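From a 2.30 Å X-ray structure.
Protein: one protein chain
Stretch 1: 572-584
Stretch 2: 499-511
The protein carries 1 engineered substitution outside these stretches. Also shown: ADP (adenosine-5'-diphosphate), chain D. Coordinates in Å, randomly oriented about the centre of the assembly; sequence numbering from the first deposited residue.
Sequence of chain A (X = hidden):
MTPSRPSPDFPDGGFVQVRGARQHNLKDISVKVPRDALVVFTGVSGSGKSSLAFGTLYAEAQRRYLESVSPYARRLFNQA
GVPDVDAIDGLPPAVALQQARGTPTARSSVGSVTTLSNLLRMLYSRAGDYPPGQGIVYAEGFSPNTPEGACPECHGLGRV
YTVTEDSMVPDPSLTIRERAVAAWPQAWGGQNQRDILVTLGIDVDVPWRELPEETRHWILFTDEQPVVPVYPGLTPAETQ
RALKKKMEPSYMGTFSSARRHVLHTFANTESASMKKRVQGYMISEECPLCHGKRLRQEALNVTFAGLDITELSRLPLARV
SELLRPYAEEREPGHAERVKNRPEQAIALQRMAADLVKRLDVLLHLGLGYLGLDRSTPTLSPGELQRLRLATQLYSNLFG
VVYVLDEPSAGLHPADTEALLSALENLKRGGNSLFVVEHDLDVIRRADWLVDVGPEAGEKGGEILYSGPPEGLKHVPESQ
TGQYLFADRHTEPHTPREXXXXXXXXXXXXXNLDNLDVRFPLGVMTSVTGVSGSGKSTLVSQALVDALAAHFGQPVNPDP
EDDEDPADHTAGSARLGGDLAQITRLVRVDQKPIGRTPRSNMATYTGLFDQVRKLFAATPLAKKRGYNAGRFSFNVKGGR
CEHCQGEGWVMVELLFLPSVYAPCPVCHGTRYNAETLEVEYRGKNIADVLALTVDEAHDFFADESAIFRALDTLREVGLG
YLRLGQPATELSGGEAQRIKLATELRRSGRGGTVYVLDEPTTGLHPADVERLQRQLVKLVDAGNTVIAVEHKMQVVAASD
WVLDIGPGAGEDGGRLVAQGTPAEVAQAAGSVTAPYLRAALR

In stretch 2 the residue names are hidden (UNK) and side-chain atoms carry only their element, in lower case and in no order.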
# COMPACT_ATOMS: atom_id res chain seq x y z
N GLY A 572 -6.31 40.87 4.65
CA GLY A 572 -7.34 41.91 4.62
C GLY A 572 -7.05 43.15 5.45
O GLY A 572 -5.90 43.39 5.84
N SER A 573 -8.09 43.93 5.73
CA SER A 573 -7.99 45.16 6.53
C SER A 573 -8.86 45.10 7.80
O SER A 573 -9.72 44.23 7.93
CB SER A 573 -8.37 46.39 5.70
OG SER A 573 -7.75 46.39 4.42
N ALA A 574 -8.61 46.05 8.71
CA ALA A 574 -9.41 46.27 9.93
C ALA A 574 -8.94 47.54 10.65
O ALA A 574 -7.84 48.03 10.40
CB ALA A 574 -9.34 45.08 10.86
N ARG A 575 -9.77 48.06 11.55
CA ARG A 575 -9.40 49.19 12.39
C ARG A 575 -9.99 49.08 13.79
O ARG A 575 -11.18 48.82 13.94
CB ARG A 575 -9.81 50.52 11.75
CG ARG A 575 -8.80 51.07 10.73
CD ARG A 575 -9.27 52.37 10.09
NE ARG A 575 -10.59 52.23 9.48
CZ ARG A 575 -11.69 52.82 9.92
NH1 ARG A 575 -11.65 53.62 10.99
NH2 ARG A 575 -12.85 52.63 9.29
N LEU A 576 -9.14 49.28 14.79
CA LEU A 576 -9.54 49.22 16.20
C LEU A 576 -10.02 50.56 16.74
O LEU A 576 -9.59 51.62 16.29
CB LEU A 576 -8.39 48.68 17.06
CG LEU A 576 -8.40 47.23 17.56
CD1 LEU A 576 -8.76 47.17 19.03
CD2 LEU A 576 -9.33 46.34 16.75
N GLY A 577 -10.94 50.49 17.70
CA GLY A 577 -11.52 51.66 18.35
C GLY A 577 -12.26 51.25 19.61
O GLY A 577 -12.18 50.09 20.03
N GLY A 578 -12.99 52.19 20.20
CA GLY A 578 -13.75 51.91 21.41
C GLY A 578 -12.93 52.08 22.67
O GLY A 578 -11.91 52.77 22.67
N ASP A 579 -13.38 51.46 23.76
CA ASP A 579 -12.72 51.57 25.07
C ASP A 579 -11.58 50.54 25.18
O ASP A 579 -11.74 49.45 25.74
CB ASP A 579 -13.72 51.41 26.24
CG ASP A 579 -14.99 52.25 26.06
OD1 ASP A 579 -14.91 53.48 25.83
OD2 ASP A 579 -16.10 51.67 26.19
N LEU A 580 -10.44 50.91 24.61
CA LEU A 580 -9.24 50.08 24.55
C LEU A 580 -8.53 49.92 25.90
O LEU A 580 -8.04 48.83 26.22
CB LEU A 580 -8.23 50.67 23.55
CG LEU A 580 -8.04 50.10 22.14
CD1 LEU A 580 -7.76 48.60 22.19
CD2 LEU A 580 -9.22 50.41 21.24
N ALA A 581 -8.47 51.00 26.67
CA ALA A 581 -7.71 51.02 27.93
C ALA A 581 -8.24 50.02 28.98
O ALA A 581 -7.71 49.94 30.09
CB ALA A 581 -7.64 52.44 28.50
N GLN A 582 -9.26 49.26 28.60
CA GLN A 582 -9.81 48.19 29.43
C GLN A 582 -9.22 46.81 29.09
O GLN A 582 -9.40 45.85 29.84
CB GLN A 582 -11.34 48.16 29.32
CG GLN A 582 -12.05 49.38 29.89
CD GLN A 582 -13.56 49.32 29.73
OE1 GLN A 582 -14.20 50.32 29.41
NE2 GLN A 582 -14.14 48.14 29.93
N ILE A 583 -8.53 46.72 27.95
CA ILE A 583 -8.02 45.44 27.45
C ILE A 583 -6.49 45.34 27.51
O ILE A 583 -5.77 46.14 26.89
CB ILE A 583 -8.51 45.13 26.01
CG1 ILE A 583 -10.03 45.25 25.93
CG2 ILE A 583 -8.08 43.71 25.60
CD1 ILE A 583 -10.60 44.99 24.53
N THR A 584 -6.02 44.34 28.24
CA THR A 584 -4.60 44.16 28.53
C THR A 584 -4.02 43.03 27.68
O THR A 584 -2.99 43.21 27.01
CB THR A 584 -4.40 43.83 30.02
OG1 THR A 584 -4.96 44.88 30.82
CG2 THR A 584 -2.92 43.66 30.35
N UNK A 499 -22.67 45.19 30.05
CA UNK A 499 -21.37 45.62 29.55
C UNK A 499 -20.61 46.58 30.47
O UNK A 499 -21.21 47.39 31.17
c UNK A 499 -22.89 45.58 27.75
c UNK A 499 -21.72 46.33 28.25
c UNK A 499 -23.69 45.22 28.99
N UNK A 500 -19.28 46.46 30.44
CA UNK A 500 -18.38 47.38 31.14
C UNK A 500 -17.83 48.44 30.17
O UNK A 500 -17.52 49.56 30.58
c UNK A 500 -17.25 46.61 31.79
N UNK A 501 -17.72 48.07 28.90
CA UNK A 501 -17.23 48.95 27.83
C UNK A 501 -17.55 48.37 26.46
O UNK A 501 -18.23 47.34 26.35
N UNK A 502 -17.05 49.02 25.41
CA UNK A 502 -17.33 48.59 24.04
C UNK A 502 -16.11 48.63 23.12
O UNK A 502 -15.47 49.68 23.00
c UNK A 502 -20.79 47.18 22.68
c UNK A 502 -20.38 49.87 25.08
c UNK A 502 -23.03 47.50 24.41
c UNK A 502 -23.02 46.53 23.44
c UNK A 502 -20.77 48.18 23.66
c UNK A 502 -18.46 49.43 23.43
n UNK A 502 -21.63 49.37 25.37
c UNK A 502 -21.89 48.33 24.51
c UNK A 502 -19.81 49.18 24.05
c UNK A 502 -21.92 46.37 22.58
N UNK A 503 -15.82 47.50 22.49
CA UNK A 503 -14.70 47.35 21.55
C UNK A 503 -15.22 47.51 20.12
O UNK A 503 -16.17 46.84 19.73
c UNK A 503 -12.58 45.60 21.48
c UNK A 503 -11.64 46.82 21.38
c UNK A 503 -12.38 44.63 20.30
c UNK A 503 -14.06 45.96 21.74
N UNK A 504 -14.60 48.40 19.36
CA UNK A 504 -15.03 48.67 17.98
C UNK A 504 -14.06 48.07 16.96
O UNK A 504 -12.85 48.34 16.99
o UNK A 504 -17.30 53.02 18.90
o UNK A 504 -15.50 52.95 17.62
c UNK A 504 -16.34 52.39 18.37
c UNK A 504 -15.18 50.19 17.74
c UNK A 504 -16.20 50.89 18.66
N UNK A 505 -14.60 47.23 16.07
CA UNK A 505 -13.87 46.70 14.92
C UNK A 505 -14.52 47.27 13.65
O UNK A 505 -15.59 46.82 13.22
c UNK A 505 -13.90 45.17 14.91
c UNK A 505 -13.17 42.90 14.25
c UNK A 505 -12.68 44.29 14.59
c UNK A 505 -11.80 44.80 13.47
N UNK A 506 -13.87 48.29 13.09
CA UNK A 506 -14.38 49.03 11.94
C UNK A 506 -13.60 48.76 10.66
O UNK A 506 -12.39 48.51 10.70
c UNK A 506 -15.16 50.89 13.50
c UNK A 506 -14.37 50.53 12.25
o UNK A 506 -16.36 50.65 13.59
n UNK A 506 -14.47 51.49 14.48
N UNK A 507 -14.30 48.80 9.53
CA UNK A 507 -13.69 48.70 8.20
C UNK A 507 -13.08 47.35 7.91
O UNK A 507 -11.99 47.25 7.35
N UNK A 508 -13.81 46.30 8.29
CA UNK A 508 -13.33 44.93 8.21
C UNK A 508 -13.46 44.39 6.78
O UNK A 508 -14.53 43.90 6.40
c UNK A 508 -14.10 44.00 9.21
c UNK A 508 -14.17 44.63 10.60
c UNK A 508 -13.45 42.63 9.30
N UNK A 509 -12.39 44.50 6.00
CA UNK A 509 -12.33 43.89 4.65
C UNK A 509 -11.54 42.58 4.70
O UNK A 509 -10.42 42.53 5.23
c UNK A 509 -11.88 44.27 2.16
o UNK A 509 -12.47 46.12 3.61
c UNK A 509 -11.75 44.87 3.57
N UNK A 510 -12.14 41.52 4.16
CA UNK A 510 -11.61 40.14 4.27
C UNK A 510 -12.64 39.15 3.71
O UNK A 510 -13.78 39.08 4.18
n UNK A 510 -6.32 36.88 7.71
c UNK A 510 -7.06 37.98 7.53
c UNK A 510 -9.25 38.99 6.93
n UNK A 510 -8.33 37.86 7.16
c UNK A 510 -11.30 39.81 5.74
n UNK A 510 -6.51 39.17 7.70
c UNK A 510 -10.37 38.62 5.96
N UNK A 511 -12.22 38.39 2.70
CA UNK A 511 -13.07 37.38 2.06
C UNK A 511 -14.41 37.96 1.63
O UNK A 511 -14.46 38.78 0.71
o UNK A 511 -10.92 35.74 2.68
n UNK A 511 -11.96 34.66 4.34
c UNK A 511 -13.25 36.16 2.96
c UNK A 511 -11.94 35.50 3.32
PB ADP D . -18.07 30.57 8.72
O1B ADP D . -18.32 29.15 8.28
O2B ADP D . -16.94 30.78 9.69
O3B ADP D . -19.35 31.25 9.11
PA ADP D . -16.03 31.81 7.06
O1A ADP D . -15.26 30.67 6.48
O2A ADP D . -15.49 32.60 8.21
O3A ADP D . -17.55 31.36 7.40
O5' ADP D . -16.16 32.86 5.83
C5' ADP D . -17.10 32.66 4.78
C4' ADP D . -16.56 33.07 3.42
O4' ADP D . -15.16 33.35 3.46
C3' ADP D . -16.73 31.90 2.47
O3' ADP D . -17.10 32.37 1.18
C2' ADP D . -15.36 31.25 2.43
O2' ADP D . -15.11 30.50 1.24
C1' ADP D . -14.44 32.45 2.61
N9 ADP D . -13.15 32.03 3.22
C8 ADP D . -12.94 31.77 4.53
N7 ADP D . -11.66 31.42 4.77
C5 ADP D . -11.03 31.43 3.58
C6 ADP D . -9.65 31.15 3.10
N6 ADP D . -8.69 30.77 3.98
N1 ADP D . -9.39 31.28 1.77
C2 ADP D . -10.35 31.65 0.89
N3 ADP D . -11.62 31.92 1.26
C4 ADP D . -12.01 31.83 2.56

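Position 499 has three side-chain carbons closing a ring onto its own backbone N and touches nothing on stretch 1: Pro499. Position 500 carries one carbon, 3.9 Å from Gln582 NE2 when measured from its CB: Ala500.

Position 501 has no side-chain atom. An ideal CB would lie 2.4 Å from Gln582 OE1, a clash, so the bare CA fits: Gly501. At 502, one carbon leads to fused five- and six-membered rings holding eight carbons and one nitrogen, and the end of the group leads away from stretch 1; this is Trp502. Its backbone is held twice by one residue, Trp502 N to Asp579 OD2 at 2.9 Å and Asp579 N to Trp502 O at 2.8 Å.

Position 503 has four carbons forked at the second, among apolar neighbours: Leu503. Its CA-to-CB bond points away, yet the end returns, with CD2 3.7 Å from Leu576 CD1 and CG 3.7 Å from Ile583 CD1. Position 504 has three carbons, the third carrying two oxygens: Glu504. Its N donates to Gly577 O at 3.0 Å and 166°.

At 505, four carbons again fork at the second, giving Leu505, whose CD2 lies 3.6 Å from Ala574 CB. Position 506 has two carbons, the second bearing one oxygen and one nitrogen: Asn506. Its CB lies over one face of the Arg575 guanidinium, 3.9 Å from Arg575 NH2.

Position 507 lacks side-chain atoms and has phi 67°, which favours glycine; an ideal CB would sit tightly, 3.1 Å from Arg575 NH2. It is Gly507, where the chain turns a corner. Position 508 has one carbon carrying two others, directed away from stretch 1: Val508.

Position 509 has one carbon carrying an oxygen and a carbon: Thr509. Its O accepts from Ser573 N at 2.8 Å. Position 510 has three carbons, a nitrogen, then a carbon with two more nitrogens: Arg510, with NH1 3.5 Å from Gly572 N. Position 511 repeats the two-carbon amide pattern, out of reach of stretch 1: Asn511, whose ND2 is 3.1 Å from ADP C8.

The contact is essentially an antiparallel backbone pairing, with strand directions 153° apart. Asn506 N to Arg575 O, 2.9 Å at 168°, is nearly straight, whereas its return bond, Arg575 N to Asn506 O, is weak at 121°. Leu576 and Leu505 share one sheet face; Arg575 and Asn506 share the other. Apolar packing around Leu503 supplements the backbone bonds, and the Asp579 carboxylate extends the ladder beyond the strand pairs. Together the stretches bury 878 Å².

Stretch 2, residues 499-511: PAGWLELNGVTRN
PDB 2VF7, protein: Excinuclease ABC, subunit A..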